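Local coordinates for cyclic UMP-AMP synthase (Rhodothermus marinus SG0.5JP17-172, PDB 6E0K), which makes 3',3'-cUAMP from UTP and ATP with Mg(2+) as cofactor, the nucleotide being a second messenger that triggers abortive infection in CBASS antiphage defence, at residues A[61-67]-A[129-135]; A[114-118]-A[155-160]. Residue numbers count along the deposited sequence, not the author numbering.

Contact 1 (A[61-67]-A[129-135])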
loop_
_atom_site.group_PDB
_atom_site.type_symbol
_atom_site.label_atom_id
_atom_site.label_comp_id
_atom_site.label_asym_id
_atom_site.label_seq_id
_atom_site.Cartn_x
_atom_site.Cartn_y
_atom_site.Cartn_z
ATOM N N VAL A 61 -9.419 3.967 6.504
ATOM C CA VAL A 61 -9.418 3.976 5.046
ATOM C C VAL A 61 -8.306 4.890 4.549
ATOM O O VAL A 61 -8.212 6.051 4.968
ATOM C CB VAL A 61 -10.781 4.440 4.503
ATOM C CG1 VAL A 61 -10.776 4.426 2.984
ATOM C CG2 VAL A 61 -11.899 3.548 5.042
ATOM N N ASP A 62 -7.488 4.382 3.631
ATOM C CA ASP A 62 -6.386 5.156 3.059
ATOM C C ASP A 62 -6.855 5.851 1.783
ATOM O O ASP A 62 -7.059 5.204 0.747
ATOM C CB ASP A 62 -5.188 4.255 2.778
ATOM C CG ASP A 62 -4.652 3.598 4.032
ATOM O OD1 ASP A 62 -4.407 4.311 5.025
ATOM O OD2 ASP A 62 -4.506 2.357 4.033
ATOM N N VAL A 63 -7.019 7.174 1.854
ATOM C CA VAL A 63 -7.556 7.975 0.764
ATOM C C VAL A 63 -6.446 8.855 0.213
ATOM O O VAL A 63 -5.667 9.429 0.976
ATOM C CB VAL A 63 -8.738 8.839 1.246
ATOM C CG1 VAL A 63 -9.321 9.666 0.095
ATOM C CG2 VAL A 63 -9.807 7.952 1.899
ATOM N N VAL A 64 -6.385 8.967 -1.110
ATOM C CA VAL A 64 -5.437 9.848 -1.787
ATOM C C VAL A 64 -6.209 11.002 -2.422
ATOM O O VAL A 64 -7.157 10.778 -3.181
ATOM C CB VAL A 64 -4.640 9.087 -2.859
ATOM C CG1 VAL A 64 -3.615 10.025 -3.490
ATOM C CG2 VAL A 64 -3.939 7.876 -2.265
ATOM N N VAL A 65 -5.797 12.229 -2.120
ATOM C CA VAL A 65 -6.364 13.432 -2.717
ATOM C C VAL A 65 -5.248 14.059 -3.544
ATOM O O VAL A 65 -4.284 14.601 -2.989
ATOM C CB VAL A 65 -6.907 14.380 -1.640
ATOM C CG1 VAL A 65 -7.343 15.693 -2.248
ATOM C CG2 VAL A 65 -8.101 13.719 -0.950
ATOM N N GLN A 66 -5.338 13.936 -4.867
ATOM C CA GLN A 66 -4.201 14.189 -5.751
ATOM C C GLN A 66 -4.523 15.303 -6.737
ATOM O O GLN A 66 -5.491 15.208 -7.503
ATOM C CB GLN A 66 -3.810 12.909 -6.494
ATOM C CG GLN A 66 -2.711 13.144 -7.531
ATOM C CD GLN A 66 -2.179 11.849 -8.113
ATOM O OE1 GLN A 66 -1.986 10.865 -7.390
ATOM N NE2 GLN A 66 -1.909 11.844 -9.417
ATOM N N LEU A 67 -3.697 16.350 -6.732
ATOM C CA LEU A 67 -3.839 17.439 -7.689
ATOM C C LEU A 67 -3.146 17.057 -8.987
ATOM O O LEU A 67 -1.981 16.645 -8.972
ATOM C CB LEU A 67 -3.226 18.717 -7.120
ATOM C CG LEU A 67 -3.394 19.943 -8.001
ATOM C CD1 LEU A 67 -4.855 20.311 -8.063
ATOM C CD2 LEU A 67 -2.537 21.100 -7.488
ATOM N N ASP A 129 -7.581 8.305 6.482
ATOM C CA ASP A 129 -6.228 8.838 6.535
ATOM C C ASP A 129 -5.942 9.376 5.142
ATOM O O ASP A 129 -5.793 8.597 4.194
ATOM C CB ASP A 129 -5.238 7.748 6.937
ATOM C CG ASP A 129 -3.894 8.301 7.329
ATOM O OD1 ASP A 129 -3.855 9.248 8.144
ATOM O OD2 ASP A 129 -2.875 7.780 6.828
ATOM N N VAL A 130 -5.913 10.701 5.008
ATOM C CA VAL A 130 -5.943 11.363 3.706
ATOM C C VAL A 130 -4.545 11.853 3.365
ATOM O O VAL A 130 -3.993 12.708 4.065
ATOM C CB VAL A 130 -6.945 12.528 3.690
ATOM C CG1 VAL A 130 -6.960 13.189 2.329
ATOM C CG2 VAL A 130 -8.355 12.035 4.039
ATOM N N VAL A 131 -3.974 11.319 2.286
ATOM C CA VAL A 131 -2.692 11.796 1.772
ATOM C C VAL A 131 -2.973 12.880 0.737
ATOM O O VAL A 131 -3.599 12.621 -0.297
ATOM C CB VAL A 131 -1.873 10.653 1.162
ATOM C CG1 VAL A 131 -0.621 11.220 0.496
ATOM C CG2 VAL A 131 -1.478 9.650 2.227
ATOM N N VAL A 132 -2.536 14.100 1.033
ATOM C CA VAL A 132 -2.693 15.233 0.129
ATOM C C VAL A 132 -1.426 15.325 -0.704
ATOM O O VAL A 132 -0.326 15.456 -0.156
ATOM C CB VAL A 132 -2.935 16.531 0.909
ATOM C CG1 VAL A 132 -2.995 17.703 -0.047
ATOM C CG2 VAL A 132 -4.216 16.427 1.722
ATOM N N CYS A 133 -1.558 15.232 -2.027
ATOM C CA CYS A 133 -0.364 15.101 -2.857
ATOM C C CYS A 133 -0.583 15.759 -4.210
ATOM O O CYS A 133 -1.701 16.087 -4.590
ATOM C CB CYS A 133 0.022 13.633 -3.040
ATOM S SG CYS A 133 -1.269 12.597 -3.769
ATOM N N ILE A 134 0.519 15.956 -4.936
ATOM C CA ILE A 134 0.486 16.468 -6.299
ATOM C C ILE A 134 1.084 15.407 -7.213
ATOM O O ILE A 134 1.980 14.650 -6.819
ATOM C CB ILE A 134 1.247 17.808 -6.413
ATOM C CG1 ILE A 134 0.537 18.894 -5.603
ATOM C CG2 ILE A 134 1.367 18.239 -7.866
ATOM C CD1 ILE A 134 1.207 20.233 -5.718
ATOM N N GLN A 135 0.555 15.322 -8.426
ATOM C CA GLN A 135 1.090 14.401 -9.421
ATOM C C GLN A 135 2.600 14.587 -9.542
ATOM O O GLN A 135 3.095 15.711 -9.541
ATOM C CB GLN A 135 0.418 14.667 -10.767
ATOM C CG GLN A 135 0.835 13.735 -11.885
ATOM C CD GLN A 135 0.226 14.158 -13.209
ATOM O OE1 GLN A 135 0.936 14.478 -14.158
ATOM N NE2 GLN A 135 -1.104 14.190 -13.267
HETATM O O HOH W 1 -2.958 6.593 4.544
#
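The side chain of Val65 overlaps that of Val130, with CG2 of Val65 3.5 Å from CG1 of Val130. The two belong to neighbouring parallel strands in the central sheet of a nucleotidyltransferase domain. Residue pairs run in step from Asp62–Asp129 to Leu67–Ile134, and seven backbone hydrogen bonds join the strands. Val63, Val65, Leu67, Val130, Val132 and Ile134 line one face, where Ile27 and Leu31 of helix 18-32 pack on Val63 and Val65. The other face carries Asp62, Val64, Gln66, Asp129, Val131 and Cys133. There CG1 of Val64 touches SG of Cys133 at 3.5 Å. Asp62 and Asp129 bind Mg(2+) together with Asp60, the acidic cluster of this enzyme family, and Asp62 also binds UTP. The strand pairing sets the two carboxylates side by side. OD1 of Asp129 is hydrogen-bonded to OG1 of Thr118 and salt-bridged to NZ of Lys120. Water 1 lies 2.7 Å from OD1 of Asp62 and 2.6 Å from OD2 of Asp129, bridging like charges 4.2 Å apart.

Contact 2 (A[114-118]-A[155-160]); sequences RGRKT and FYVPSE
The turn 114-118, whose Arg116, Lys117 and Thr118 bind UTP, links antiparallel strands 112-114 and 119-122 as a beta-hairpin. It faces a strand end and the following turn, 155-160. Gly115 N donates to Thr118 O at 2.6 Å; phi/psi are -57°/-46° at Arg116 and -124°/-5° at Lys117. No direct hydrogen bond crosses between the segments. Extended Phe155 points toward the turn, chi1 p, its CE2 4.2 Å from CB of Lys117. Water 3 lies 2.6 Å from Tyr156 O and weakly reaches Lys117 O at 3.4 Å. Val157, chi1 t, sets CG2 4.1 Å from CG of Lys117; their CA atoms are 6.0 Å apart. The chain turns through Pro158. Ser159 N donates to water 2 at 3.1 Å, which donates to Arg116 O at 2.7 Å. Glu160 N donates to Val157 O at 3.1 Å. Rotamers mttp of Lys117 and mt of Glu160 bring NZ 3.5 Å from OE2, a salt bridge; Glu160 OE1 salt-bridges Arg162 NE. Phe155 packs against Val131 of strand 127-138, Trp92 of helix 92-107 and strand 162-166.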
loop_
_atom_site.group_PDB
_atom_site.type_symbol
_atom_site.label_atom_id
_atom_site.label_comp_id
_atom_site.label_asym_id
_atom_site.label_seq_id
_atom_site.Cartn_x
_atom_site.Cartn_y
_atom_site.Cartn_z
ATOM N N ARG A 114 -4.518 17.489 11.538
ATOM C CA ARG A 114 -3.292 17.254 10.790
ATOM C C ARG A 114 -2.452 16.171 11.451
ATOM O O ARG A 114 -2.185 16.232 12.655
ATOM C CB ARG A 114 -2.462 18.531 10.694
ATOM C CG ARG A 114 -3.061 19.604 9.834
ATOM C CD ARG A 114 -2.063 20.734 9.695
ATOM N NE ARG A 114 -2.619 21.862 8.963
ATOM C CZ ARG A 114 -2.066 23.067 8.939
ATOM N NH1 ARG A 114 -2.632 24.042 8.243
ATOM N NH2 ARG A 114 -0.950 23.295 9.619
ATOM N N GLY A 115 -2.021 15.193 10.655
ATOM C CA GLY A 115 -1.022 14.239 11.080
ATOM C C GLY A 115 0.347 14.580 10.509
ATOM O O GLY A 115 0.532 15.573 9.807
ATOM N N ARG A 116 1.317 13.719 10.835
ATOM C CA ARG A 116 2.682 13.904 10.346
ATOM C C ARG A 116 2.728 13.951 8.823
ATOM O O ARG A 116 3.396 14.810 8.232
ATOM C CB ARG A 116 3.577 12.777 10.865
ATOM C CG ARG A 116 3.676 12.699 12.375
ATOM C CD ARG A 116 4.347 13.935 12.937
ATOM N NE ARG A 116 4.485 13.878 14.389
ATOM C CZ ARG A 116 4.990 14.861 15.126
ATOM N NH1 ARG A 116 5.405 15.978 14.540
ATOM N NH2 ARG A 116 5.079 14.733 16.443
ATOM N N LYS A 117 2.034 13.025 8.167
ATOM C CA LYS A 117 2.089 12.908 6.721
ATOM C C LYS A 117 0.720 12.983 6.072
ATOM O O LYS A 117 0.636 12.989 4.838
ATOM C CB LYS A 117 2.765 11.591 6.311
ATOM C CG LYS A 117 4.230 11.456 6.714
ATOM C CD LYS A 117 4.762 10.079 6.334
ATOM C CE LYS A 117 6.279 10.028 6.367
ATOM N NZ LYS A 117 6.825 10.471 7.676
ATOM N N THR A 118 -0.348 13.032 6.862
ATOM C CA THR A 118 -1.704 12.915 6.350
ATOM C C THR A 118 -2.629 13.833 7.127
ATOM O O THR A 118 -2.298 14.323 8.207
ATOM C CB THR A 118 -2.250 11.492 6.475
ATOM O OG1 THR A 118 -2.240 11.116 7.855
ATOM C CG2 THR A 118 -1.408 10.511 5.669
ATOM N N PHE A 155 4.413 14.415 -1.849
ATOM C CA PHE A 155 3.964 15.313 -0.799
ATOM C C PHE A 155 5.168 15.678 0.057
ATOM O O PHE A 155 6.183 14.981 0.059
ATOM C CB PHE A 155 2.848 14.686 0.056
ATOM C CG PHE A 155 3.182 13.314 0.590
ATOM C CD1 PHE A 155 2.928 12.182 -0.169
ATOM C CD2 PHE A 155 3.752 13.160 1.847
ATOM C CE1 PHE A 155 3.240 10.914 0.309
ATOM C CE2 PHE A 155 4.056 11.899 2.332
ATOM C CZ PHE A 155 3.800 10.773 1.558
ATOM N N TYR A 156 5.051 16.802 0.753
ATOM C CA TYR A 156 6.108 17.310 1.616
ATOM C C TYR A 156 5.814 16.902 3.053
ATOM O O TYR A 156 4.653 16.788 3.456
ATOM C CB TYR A 156 6.210 18.835 1.495
ATOM C CG TYR A 156 7.407 19.478 2.149
ATOM C CD1 TYR A 156 8.702 19.237 1.688
ATOM C CD2 TYR A 156 7.253 20.376 3.203
ATOM C CE1 TYR A 156 9.802 19.856 2.275
ATOM C CE2 TYR A 156 8.337 20.993 3.789
ATOM C CZ TYR A 156 9.617 20.729 3.330
ATOM O OH TYR A 156 10.699 21.356 3.916
ATOM N N VAL A 157 6.876 16.631 3.806
ATOM C CA VAL A 157 6.763 16.328 5.229
ATOM C C VAL A 157 7.425 17.477 5.981
ATOM O O VAL A 157 8.665 17.550 6.047
ATOM C CB VAL A 157 7.395 14.968 5.571
ATOM C CG1 VAL A 157 7.133 14.609 7.027
ATOM C CG2 VAL A 157 6.867 13.888 4.657
ATOM N N PRO A 158 6.650 18.424 6.513
ATOM C CA PRO A 158 7.269 19.612 7.123
ATOM C C PRO A 158 8.175 19.303 8.297
ATOM O O PRO A 158 9.154 20.029 8.511
ATOM C CB PRO A 158 6.056 20.448 7.549
ATOM C CG PRO A 158 5.013 20.097 6.525
ATOM C CD PRO A 158 5.206 18.615 6.274
ATOM N N SER A 159 7.879 18.249 9.063
ATOM C CA SER A 159 8.678 17.916 10.234
ATOM C C SER A 159 10.015 17.300 9.867
ATOM O O SER A 159 10.886 17.183 10.737
ATOM C CB SER A 159 7.900 16.962 11.145
ATOM O OG SER A 159 7.638 15.721 10.504
ATOM N N GLU A 160 10.199 16.913 8.607
ATOM C CA GLU A 160 11.417 16.249 8.179
ATOM C C GLU A 160 12.103 16.946 7.013
ATOM O O GLU A 160 13.141 16.460 6.558
ATOM C CB GLU A 160 11.117 14.790 7.800
ATOM C CG GLU A 160 10.496 13.993 8.942
ATOM C CD GLU A 160 10.015 12.624 8.520
ATOM O OE1 GLU A 160 10.139 12.294 7.324
ATOM O OE2 GLU A 160 9.512 11.874 9.385
HETATM O O HOH W 2 5.316 16.437 9.203
HETATM O O HOH W 3 2.438 15.810 4.438
#

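After its N-terminal helices and strand 42-45, the chain lays down 61-67, then passes helix 92-107 and the turn 114-118 before returning at 129-135. Contact 1 closes that loop, joining 61-67 to its parallel partner. Contact 2 opens inside it at 114-118 and closes beyond it at 155-160, so the two loops cross. Strand 127-138 runs antiparallel to strand 150-157, so both contacts reach the same sheet, their centres about 12 Å apart. They also touch directly: Val132 O packs 3.3 Å from Phe155 CB, and Asp129 OD1 lies 2.5 Å from Thr118 OG1, probably a hydrogen bond. This last contact ties magnesium-binding Asp129 to the turn that binds UTP.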